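Local coordinates for putative iron-uptake ABC transport system,periplasmic iron-binding protein (Campylobacter jejuni, PDB 3E13), which probably serves as the periplasmic ferric-ion-binding protein of an iron-uptake ABC transporter, holding iron through a cluster of tyrosines and a histidine, at residues 197-200 / 201-205; 211-214 / 215-219; 281-284 / 285-288. One frame throughout, in Å; residues are numbered along the deposited sequence.

In the fold
The three contacts come in series along the chain. Contact 1 lies on helix 198-205, contact 2 on helix 210-217 and contact 3 on helix 283-288. Contact 1 is the middle piece: its centre is about 9 Å from that of contact 2 and about 10 Å from that of contact 3, and it touches both. Contacts 2 and 3 do not touch, their nearest atoms being about 8 Å apart. K205 of helix 198-205 reaches N217 of the next helix, while F288 of contact 3 packs on T198 and I201. The helix that carries Y199 and Y200 to the iron is thus packed against two other helices, distant from each other in sequence.

Contact 1: residues 197-200 / 201-205; sequences NTYY and IGLLK. With FE (Fe (III) ion), chain B.
L203 meets the rings of the two iron-binding tyrosines, Y199 and Y200, with a single methyl, CD1. This CD1 lies 4.1 Å from CD1 of Y199, at the ring edge. It is equally close to CD1 of Y200, which it approaches obliquely. The L203 and Y199 side chains run side by side and point the same way. They stand one turn apart on helix 198-205, where L203 N bonds to Y199 O. The two rings are set differently. Y199 has CG between its backbone N and carbonyl carbon (chi1 58°), while Y200 has CG beside N and opposite the carbonyl carbon (chi1 -69°). This puts CE1 of Y199 3.2 Å above the Y200 ring plane, over its centre. Both hydroxyls converge on one iron, at 2.1 Å from OH of Y199 and 2.0 Å from OH of Y200. The iron lies in the plane of the Y199 ring. ND2 of N197 donates to OH of Y199 at 2.9 Å, so this metal-bound oxygen has a second partner. H11, Y12 and Y143 complete the iron site. L204 and Y200 pack on helix 179-188, I201 rests on strand 219-222, and T198 bonds to A103 of strand 97-109.

Contact 2: residues 211-214 / 215-219; sequences KDVE and VGNSL
The last turn of helix 210-217, where the chain heads into strand 219-222, brings V213 alongside N217. The two side chains point the same way, and CG1 of V213 lies 3.5 Å from ND2 of N217. CG of N217 sits opposite its own carbonyl carbon (chi1 -81°), and this folds the amide back over the V213 carbonyl, with CG 3.3 Å from V213 O. The same carbonyl oxygen takes the N217 backbone N-H at 2.9 Å. One residue earlier, G216 N bonds to D212 O at 2.9 Å. CG2 of V215 packs 3.5 Å from K211 O. The V215 side chain also meets L204 of helix 198-205 and A183 and F187 of helix 179-188. At S218 the regular pattern slackens: its N-H makes only a weak bond of 3.4 Å to E214 O. It bonds to V215 O as well. The S218 hydroxyl turns back and donates to V215 O at 2.8 Å, in the carbonyl plane and on a lone pair. V215 O is therefore gripped twice by one residue. The polar ends of N217 and D212 have partners outside this turn, OD1 of N217 bonding to NZ of K205 and OD2 of D212 to OG of S207. The positive charge of K205, held near the carbonyls of G216 and N217, would probably suit the negative pole of the helix.

Contact 3: residues 281-284 / 285-288; sequences LSQT and VKDF
V285 meets L281 and S282 at the start of helix 283-288. Its CG1 lies 4.0 Å from CD1 of L281, the two side chains crossing at about a right angle. Its other methyl, CG2, is pressed to 3.1 Å from OG of S282, a tight approach. S282 is the N-cap. Its OG sits between the backbone N and carbonyl carbon (chi1 63°), from where it accepts a weak capping bond of 3.5 Å from V285 N. K286 N bonds to S282 O at 3.0 Å. The K286 chain then runs back beside Q283, whose NE2 is 3.6 Å from CD of K286. The chain is extended as far as CE, which lies 3.4 Å from L281 O, and a bend at the last torsion turns NZ toward CB of L281. One turn on from T284, the F288 ring turns one face to the T284 carbonyl, with T284 O 3.5 Å above the ring plane and offset toward the rim. Further out, OG of S282 is hydrogen-bonded to T267 O, OG1 of T284 bonds to N206, and K286 forms a salt bridge with E280. The capping hydroxyl is thus held from a separate helix, 260-268, which probably fixes its rotation. The hydroxyl can donate to T267 O while it accepts, weakly, from V285 N, so both roles of OG are used.

Contact 1: residues 197-200 / 201-205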
ATOM      1  N   ASN A 197       5.422   2.789  -4.913  1.00  8.87           N
ATOM      2  CA  ASN A 197       4.438   3.644  -4.273  1.00  8.37           C
ATOM      3  C   ASN A 197       5.020   5.039  -4.045  1.00  8.76           C
ATOM      4  O   ASN A 197       6.232   5.253  -3.834  1.00  9.01           O
ATOM      5  CB  ASN A 197       3.966   3.088  -2.930  1.00  8.53           C
ATOM      6  CG  ASN A 197       3.086   1.861  -3.048  1.00  6.99           C
ATOM      7  OD1 ASN A 197       2.463   1.591  -4.103  1.00  8.21           O
ATOM      8  ND2 ASN A 197       2.996   1.106  -1.943  1.00  8.82           N
ATOM      9  N   THR A 198       4.145   6.024  -4.135  1.00  8.59           N
ATOM     10  CA  THR A 198       4.542   7.401  -4.061  1.00  8.92           C
ATOM     11  C   THR A 198       5.254   7.788  -2.772  1.00  8.69           C
ATOM     12  O   THR A 198       6.239   8.556  -2.790  1.00  7.65           O
ATOM     13  CB  THR A 198       3.309   8.313  -4.185  1.00  7.97           C
ATOM     14  OG1 THR A 198       2.212   7.797  -3.387  1.00 10.19           O
ATOM     15  CG2 THR A 198       2.780   8.423  -5.606  1.00 10.22           C
ATOM     16  N   TYR A 199       4.744   7.303  -1.638  1.00  8.27           N
ATOM     17  CA  TYR A 199       5.282   7.717  -0.340  1.00  8.51           C
ATOM     18  C   TYR A 199       6.748   7.360  -0.179  1.00  7.62           C
ATOM     19  O   TYR A 199       7.477   8.026   0.506  1.00  8.15           O
ATOM     20  CB  TYR A 199       4.432   7.209   0.840  1.00  7.91           C
ATOM     21  CG  TYR A 199       4.286   5.739   0.869  1.00  8.62           C
ATOM     22  CD1 TYR A 199       5.220   4.958   1.521  1.00  9.19           C
ATOM     23  CD2 TYR A 199       3.247   5.116   0.186  1.00  7.72           C
ATOM     24  CE1 TYR A 199       5.138   3.608   1.481  1.00 10.70           C
ATOM     25  CE2 TYR A 199       3.153   3.743   0.149  1.00  8.85           C
ATOM     26  CZ  TYR A 199       4.080   2.998   0.810  1.00  7.28           C
ATOM     27  OH  TYR A 199       4.028   1.608   0.765  1.00  7.13           O
ATOM     28  N   TYR A 200       7.196   6.284  -0.839  1.00  8.95           N
ATOM     29  CA  TYR A 200       8.623   5.949  -0.738  1.00  8.58           C
ATOM     30  C   TYR A 200       9.506   7.047  -1.309  1.00  8.78           C
ATOM     31  O   TYR A 200      10.622   7.241  -0.817  1.00  8.44           O
ATOM     32  CB  TYR A 200       8.982   4.618  -1.441  1.00  9.57           C
ATOM     33  CG  TYR A 200       8.386   3.423  -0.703  1.00  6.92           C
ATOM     34  CD1 TYR A 200       8.802   3.109   0.567  1.00  9.41           C
ATOM     35  CD2 TYR A 200       7.424   2.595  -1.308  1.00  8.41           C
ATOM     36  CE1 TYR A 200       8.260   2.014   1.255  1.00  9.31           C
ATOM     37  CE2 TYR A 200       6.860   1.557  -0.635  1.00  9.48           C
ATOM     38  CZ  TYR A 200       7.270   1.253   0.632  1.00 10.45           C
ATOM     39  OH  TYR A 200       6.758   0.216   1.327  1.00 11.15           O
ATOM     40  N   ILE A 201       9.040   7.765  -2.344  1.00  8.56           N
ATOM     41  CA  ILE A 201       9.837   8.863  -2.904  1.00  8.49           C
ATOM     42  C   ILE A 201      10.007   9.947  -1.841  1.00  7.97           C
ATOM     43  O   ILE A 201      11.095  10.485  -1.663  1.00  7.72           O
ATOM     44  CB  ILE A 201       9.202   9.448  -4.213  1.00  8.61           C
ATOM     45  CG1 ILE A 201       9.147   8.344  -5.260  1.00  9.69           C
ATOM     46  CG2 ILE A 201       9.953  10.696  -4.678  1.00  7.86           C
ATOM     47  CD1 ILE A 201       8.404   8.708  -6.498  1.00 13.09           C
ATOM     48  N   GLY A 202       8.943  10.240  -1.095  1.00  8.28           N
ATOM     49  CA  GLY A 202       9.063  11.133   0.027  1.00  8.17           C
ATOM     50  C   GLY A 202       9.928  10.683   1.161  1.00  8.45           C
ATOM     51  O   GLY A 202      10.678  11.475   1.721  1.00  8.69           O
ATOM     52  N   LEU A 203       9.828   9.403   1.520  1.00  8.16           N
ATOM     53  CA  LEU A 203      10.624   8.869   2.599  1.00  8.01           C
ATOM     54  C   LEU A 203      12.100   8.987   2.227  1.00  8.19           C
ATOM     55  O   LEU A 203      12.932   9.350   3.054  1.00  9.14           O
ATOM     56  CB  LEU A 203      10.282   7.397   2.871  1.00  8.49           C
ATOM     57  CG  LEU A 203       9.034   7.177   3.708  1.00  6.88           C
ATOM     58  CD1 LEU A 203       8.620   5.713   3.718  1.00  8.64           C
ATOM     59  CD2 LEU A 203       9.206   7.680   5.083  1.00  6.58           C
ATOM     60  N   LEU A 204      12.420   8.639   0.997  1.00  7.92           N
ATOM     61  CA  LEU A 204      13.799   8.681   0.539  1.00  9.16           C
ATOM     62  C   LEU A 204      14.336  10.101   0.541  1.00  8.12           C
ATOM     63  O   LEU A 204      15.420  10.374   1.030  1.00  9.39           O
ATOM     64  CB  LEU A 204      13.945   8.004  -0.831  1.00  9.38           C
ATOM     65  CG  LEU A 204      13.730   6.489  -0.899  1.00 11.18           C
ATOM     66  CD1 LEU A 204      13.533   6.046  -2.335  1.00 12.31           C
ATOM     67  CD2 LEU A 204      14.902   5.767  -0.251  1.00 10.16           C
ATOM     68  N   LYS A 205      13.602  11.025  -0.102  1.00  8.01           N
ATOM     69  CA  LYS A 205      14.044  12.416  -0.166  1.00  8.00           C
ATOM     70  C   LYS A 205      14.272  13.109   1.160  1.00  9.22           C
ATOM     71  O   LYS A 205      15.055  14.042   1.233  1.00 10.12           O
ATOM     72  CB  LYS A 205      13.057  13.243  -1.007  1.00  8.70           C
ATOM     73  CG  LYS A 205      13.047  12.948  -2.458  1.00 10.03           C
ATOM     74  CD  LYS A 205      11.938  13.704  -3.192  1.00 11.96           C
ATOM     75  CE  LYS A 205      12.207  15.173  -3.340  1.00 11.98           C
ATOM     76  NZ  LYS A 205      13.395  15.424  -4.219  1.00 14.18           N
TER
HETATM   77 FE    FE B 326       4.936   0.261   2.056  1.00 10.42          FE

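Contact 2: residues 211-214 / 215-219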
ATOM      1  N   LYS A 211      22.421   8.640   1.641  1.00 10.84           N
ATOM      2  CA  LYS A 211      22.376   7.851   0.413  1.00 11.37           C
ATOM      3  C   LYS A 211      20.914   7.699  -0.067  1.00 10.04           C
ATOM      4  O   LYS A 211      20.645   7.610  -1.265  1.00 10.75           O
ATOM      5  CB  LYS A 211      23.034   6.481   0.636  1.00 12.30           C
ATOM      6  CG  LYS A 211      24.504   6.506   1.083  1.00 17.28           C
ATOM      7  CD  LYS A 211      25.391   7.037  -0.042  1.00 23.52           C
ATOM      8  CE  LYS A 211      26.891   6.862   0.242  1.00 26.74           C
ATOM      9  NZ  LYS A 211      27.579   6.789  -1.096  1.00 30.54           N
ATOM     10  N   ASP A 212      19.963   7.639   0.882  1.00 10.54           N
ATOM     11  CA  ASP A 212      18.570   7.522   0.535  1.00  9.50           C
ATOM     12  C   ASP A 212      18.160   8.806  -0.190  1.00  9.17           C
ATOM     13  O   ASP A 212      17.384   8.775  -1.140  1.00  7.83           O
ATOM     14  CB  ASP A 212      17.685   7.430   1.770  1.00  8.64           C
ATOM     15  CG  ASP A 212      17.606   6.052   2.400  1.00 12.14           C
ATOM     16  OD1 ASP A 212      17.962   5.038   1.763  1.00 11.90           O
ATOM     17  OD2 ASP A 212      17.102   5.934   3.545  1.00 12.31           O
ATOM     18  N   VAL A 213      18.641   9.922   0.321  1.00  8.44           N
ATOM     19  CA  VAL A 213      18.329  11.267  -0.262  1.00  8.79           C
ATOM     20  C   VAL A 213      18.795  11.363  -1.700  1.00 10.12           C
ATOM     21  O   VAL A 213      18.046  11.829  -2.582  1.00  9.77           O
ATOM     22  CB  VAL A 213      18.869  12.390   0.602  1.00  8.26           C
ATOM     23  CG1 VAL A 213      18.564  13.740  -0.040  1.00 11.27           C
ATOM     24  CG2 VAL A 213      18.246  12.348   2.030  1.00  9.30           C
ATOM     25  N   GLU A 214      19.983  10.853  -1.982  1.00 10.78           N
ATOM     26  CA  GLU A 214      20.501  10.825  -3.353  1.00 11.45           C
ATOM     27  C   GLU A 214      19.551  10.047  -4.281  1.00 11.71           C
ATOM     28  O   GLU A 214      19.218  10.481  -5.407  1.00 11.18           O
ATOM     29  CB  GLU A 214      21.878  10.168  -3.368  1.00 13.90           C
ATOM     30  CG  GLU A 214      22.935  10.993  -2.705  1.00 19.16           C
ATOM     31  CD  GLU A 214      24.331  10.384  -2.911  1.00 26.41           C
ATOM     32  OE1 GLU A 214      25.306  11.059  -2.483  1.00 32.90           O
ATOM     33  OE2 GLU A 214      24.442   9.250  -3.477  1.00 27.13           O
ATOM     34  N   VAL A 215      19.135   8.868  -3.816  1.00 10.55           N
ATOM     35  CA  VAL A 215      18.199   8.047  -4.591  1.00  9.99           C
ATOM     36  C   VAL A 215      16.905   8.781  -4.815  1.00  9.00           C
ATOM     37  O   VAL A 215      16.443   8.916  -5.949  1.00 10.37           O
ATOM     38  CB  VAL A 215      17.886   6.686  -3.937  1.00  9.46           C
ATOM     39  CG1 VAL A 215      16.756   5.932  -4.669  1.00  9.71           C
ATOM     40  CG2 VAL A 215      19.152   5.848  -3.898  1.00 10.77           C
ATOM     41  N   GLY A 216      16.282   9.266  -3.747  1.00  8.71           N
ATOM     42  CA  GLY A 216      14.971   9.875  -3.864  1.00  7.71           C
ATOM     43  C   GLY A 216      14.996  11.104  -4.746  1.00  8.08           C
ATOM     44  O   GLY A 216      14.058  11.353  -5.528  1.00  8.16           O
ATOM     45  N   ASN A 217      16.109  11.812  -4.707  1.00  8.91           N
ATOM     46  CA  ASN A 217      16.215  13.081  -5.453  1.00  8.91           C
ATOM     47  C   ASN A 217      16.313  12.845  -6.978  1.00  9.99           C
ATOM     48  O   ASN A 217      16.006  13.769  -7.767  1.00 12.50           O
ATOM     49  CB  ASN A 217      17.390  13.936  -4.987  1.00 10.24           C
ATOM     50  CG  ASN A 217      17.099  14.742  -3.709  1.00  8.39           C
ATOM     51  OD1 ASN A 217      15.981  14.782  -3.225  1.00 10.25           O
ATOM     52  ND2 ASN A 217      18.160  15.360  -3.140  1.00  9.84           N
ATOM     53  N   SER A 218      16.687  11.637  -7.400  1.00  9.41           N
ATOM     54  CA  SER A 218      16.792  11.282  -8.787  1.00  9.55           C
ATOM     55  C   SER A 218      15.477  10.883  -9.443  1.00 10.92           C
ATOM     56  O   SER A 218      15.437  10.703 -10.641  1.00 11.16           O
ATOM     57  CB  SER A 218      17.824  10.160  -8.943  1.00 10.14           C
ATOM     58  OG  SER A 218      17.276   8.878  -8.586  1.00 10.86           O
ATOM     59  N   LEU A 219      14.414  10.708  -8.646  1.00 10.14           N
ATOM     60  CA  LEU A 219      13.156  10.128  -9.150  1.00 10.53           C
ATOM     61  C   LEU A 219      12.163  11.128  -9.698  1.00 10.63           C
ATOM     62  O   LEU A 219      11.799  12.080  -9.001  1.00 11.14           O
ATOM     63  CB  LEU A 219      12.507   9.243  -8.105  1.00 10.97           C
ATOM     64  CG  LEU A 219      13.440   8.169  -7.532  1.00 10.78           C
ATOM     65  CD1 LEU A 219      12.729   7.473  -6.333  1.00 11.83           C
ATOM     66  CD2 LEU A 219      13.854   7.180  -8.528  1.00 11.46           C
TER

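Contact 3: residues 281-284 / 285-288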
ATOM      1  N   LEU A 281      -1.790  18.334   2.823  1.00 12.35           N
ATOM      2  CA  LEU A 281      -0.670  17.497   2.417  1.00 11.53           C
ATOM      3  C   LEU A 281       0.649  18.112   2.855  1.00 11.78           C
ATOM      4  O   LEU A 281       0.791  19.306   2.938  1.00 11.07           O
ATOM      5  CB  LEU A 281      -0.670  17.260   0.903  1.00 12.24           C
ATOM      6  CG  LEU A 281      -1.910  16.668   0.291  1.00 14.01           C
ATOM      7  CD1 LEU A 281      -1.755  16.508  -1.194  1.00 13.62           C
ATOM      8  CD2 LEU A 281      -2.310  15.364   0.966  1.00 16.39           C
ATOM      9  N   SER A 282       1.635  17.281   3.171  1.00 10.61           N
ATOM     10  CA  SER A 282       2.967  17.749   3.469  1.00 10.56           C
ATOM     11  C   SER A 282       3.559  18.310   2.170  1.00  9.56           C
ATOM     12  O   SER A 282       3.075  18.023   1.064  1.00  9.93           O
ATOM     13  CB  SER A 282       3.850  16.612   3.966  1.00 10.42           C
ATOM     14  OG  SER A 282       3.994  15.647   2.961  1.00 12.27           O
ATOM     15  N   GLN A 283       4.566  19.163   2.308  1.00 10.34           N
ATOM     16  CA  GLN A 283       5.083  19.865   1.128  1.00 10.49           C
ATOM     17  C   GLN A 283       5.709  18.913   0.094  1.00  9.75           C
ATOM     18  O   GLN A 283       5.561  19.101  -1.108  1.00 10.94           O
ATOM     19  CB  GLN A 283       6.134  20.917   1.518  1.00 11.19           C
ATOM     20  CG  GLN A 283       5.752  21.800   2.660  1.00 13.07           C
ATOM     21  CD  GLN A 283       4.348  22.318   2.629  1.00 12.13           C
ATOM     22  OE1 GLN A 283       3.625  22.246   3.686  1.00 19.82           O
ATOM     23  NE2 GLN A 283       3.910  22.832   1.505  1.00 12.88           N
ATOM     24  N   THR A 284       6.386  17.876   0.574  1.00  9.46           N
ATOM     25  CA  THR A 284       6.931  16.839  -0.291  1.00  8.49           C
ATOM     26  C   THR A 284       5.833  16.165  -1.092  1.00  8.81           C
ATOM     27  O   THR A 284       5.962  15.901  -2.278  1.00  7.94           O
ATOM     28  CB  THR A 284       7.640  15.811   0.582  1.00  9.14           C
ATOM     29  OG1 THR A 284       8.818  16.409   1.152  1.00 10.01           O
ATOM     30  CG2 THR A 284       8.127  14.664  -0.190  1.00 10.31           C
ATOM     31  N   VAL A 285       4.733  15.859  -0.433  1.00  8.77           N
ATOM     32  CA  VAL A 285       3.647  15.182  -1.129  1.00  8.54           C
ATOM     33  C   VAL A 285       2.981  16.143  -2.154  1.00  8.80           C
ATOM     34  O   VAL A 285       2.598  15.738  -3.216  1.00  9.61           O
ATOM     35  CB  VAL A 285       2.606  14.640  -0.113  1.00  9.03           C
ATOM     36  CG1 VAL A 285       1.401  14.082  -0.772  1.00  9.81           C
ATOM     37  CG2 VAL A 285       3.267  13.556   0.775  1.00 11.13           C
ATOM     38  N   LYS A 286       2.833  17.411  -1.831  1.00  9.10           N
ATOM     39  CA  LYS A 286       2.348  18.347  -2.816  1.00  9.34           C
ATOM     40  C   LYS A 286       3.222  18.380  -4.053  1.00  9.39           C
ATOM     41  O   LYS A 286       2.735  18.486  -5.169  1.00  9.55           O
ATOM     42  CB  LYS A 286       2.315  19.750  -2.208  1.00 10.59           C
ATOM     43  CG  LYS A 286       1.307  19.933  -1.080  1.00 15.54           C
ATOM     44  CD  LYS A 286       1.342  21.368  -0.523  1.00 20.93           C
ATOM     45  CE  LYS A 286       0.181  21.590   0.477  1.00 26.02           C
ATOM     46  NZ  LYS A 286      -1.184  21.106  -0.027  1.00 32.61           N
ATOM     47  N   ASP A 287       4.515  18.208  -3.844  1.00  9.92           N
ATOM     48  CA  ASP A 287       5.475  18.220  -4.979  1.00  9.97           C
ATOM     49  C   ASP A 287       5.358  16.992  -5.874  1.00 11.37           C
ATOM     50  O   ASP A 287       5.889  16.994  -7.003  1.00 11.55           O
ATOM     51  CB  ASP A 287       6.909  18.324  -4.426  1.00  9.99           C
ATOM     52  CG  ASP A 287       7.358  19.756  -4.216  1.00  9.04           C
ATOM     53  OD1 ASP A 287       8.433  19.902  -3.620  1.00  9.00           O
ATOM     54  OD2 ASP A 287       6.685  20.729  -4.608  1.00  9.04           O
ATOM     55  N   PHE A 288       4.710  15.925  -5.406  1.00 11.19           N
ATOM     56  CA  PHE A 288       4.452  14.770  -6.307  1.00 12.46           C
ATOM     57  C   PHE A 288       3.596  15.201  -7.494  1.00 13.32           C
ATOM     58  O   PHE A 288       3.728  14.659  -8.605  1.00 13.86           O
ATOM     59  CB  PHE A 288       3.710  13.619  -5.595  1.00 11.91           C
ATOM     60  CG  PHE A 288       4.473  12.944  -4.473  1.00 10.91           C
ATOM     61  CD1 PHE A 288       5.869  13.023  -4.363  1.00  9.62           C
ATOM     62  CD2 PHE A 288       3.770  12.244  -3.531  1.00 10.46           C
ATOM     63  CE1 PHE A 288       6.521  12.420  -3.296  1.00 11.95           C
ATOM     64  CE2 PHE A 288       4.405  11.609  -2.471  1.00  9.90           C
ATOM     65  CZ  PHE A 288       5.774  11.716  -2.345  1.00 10.52           C
TER
HETATM   66  O   HOH W   1      -3.231  19.912   0.745  1.00 15.09           O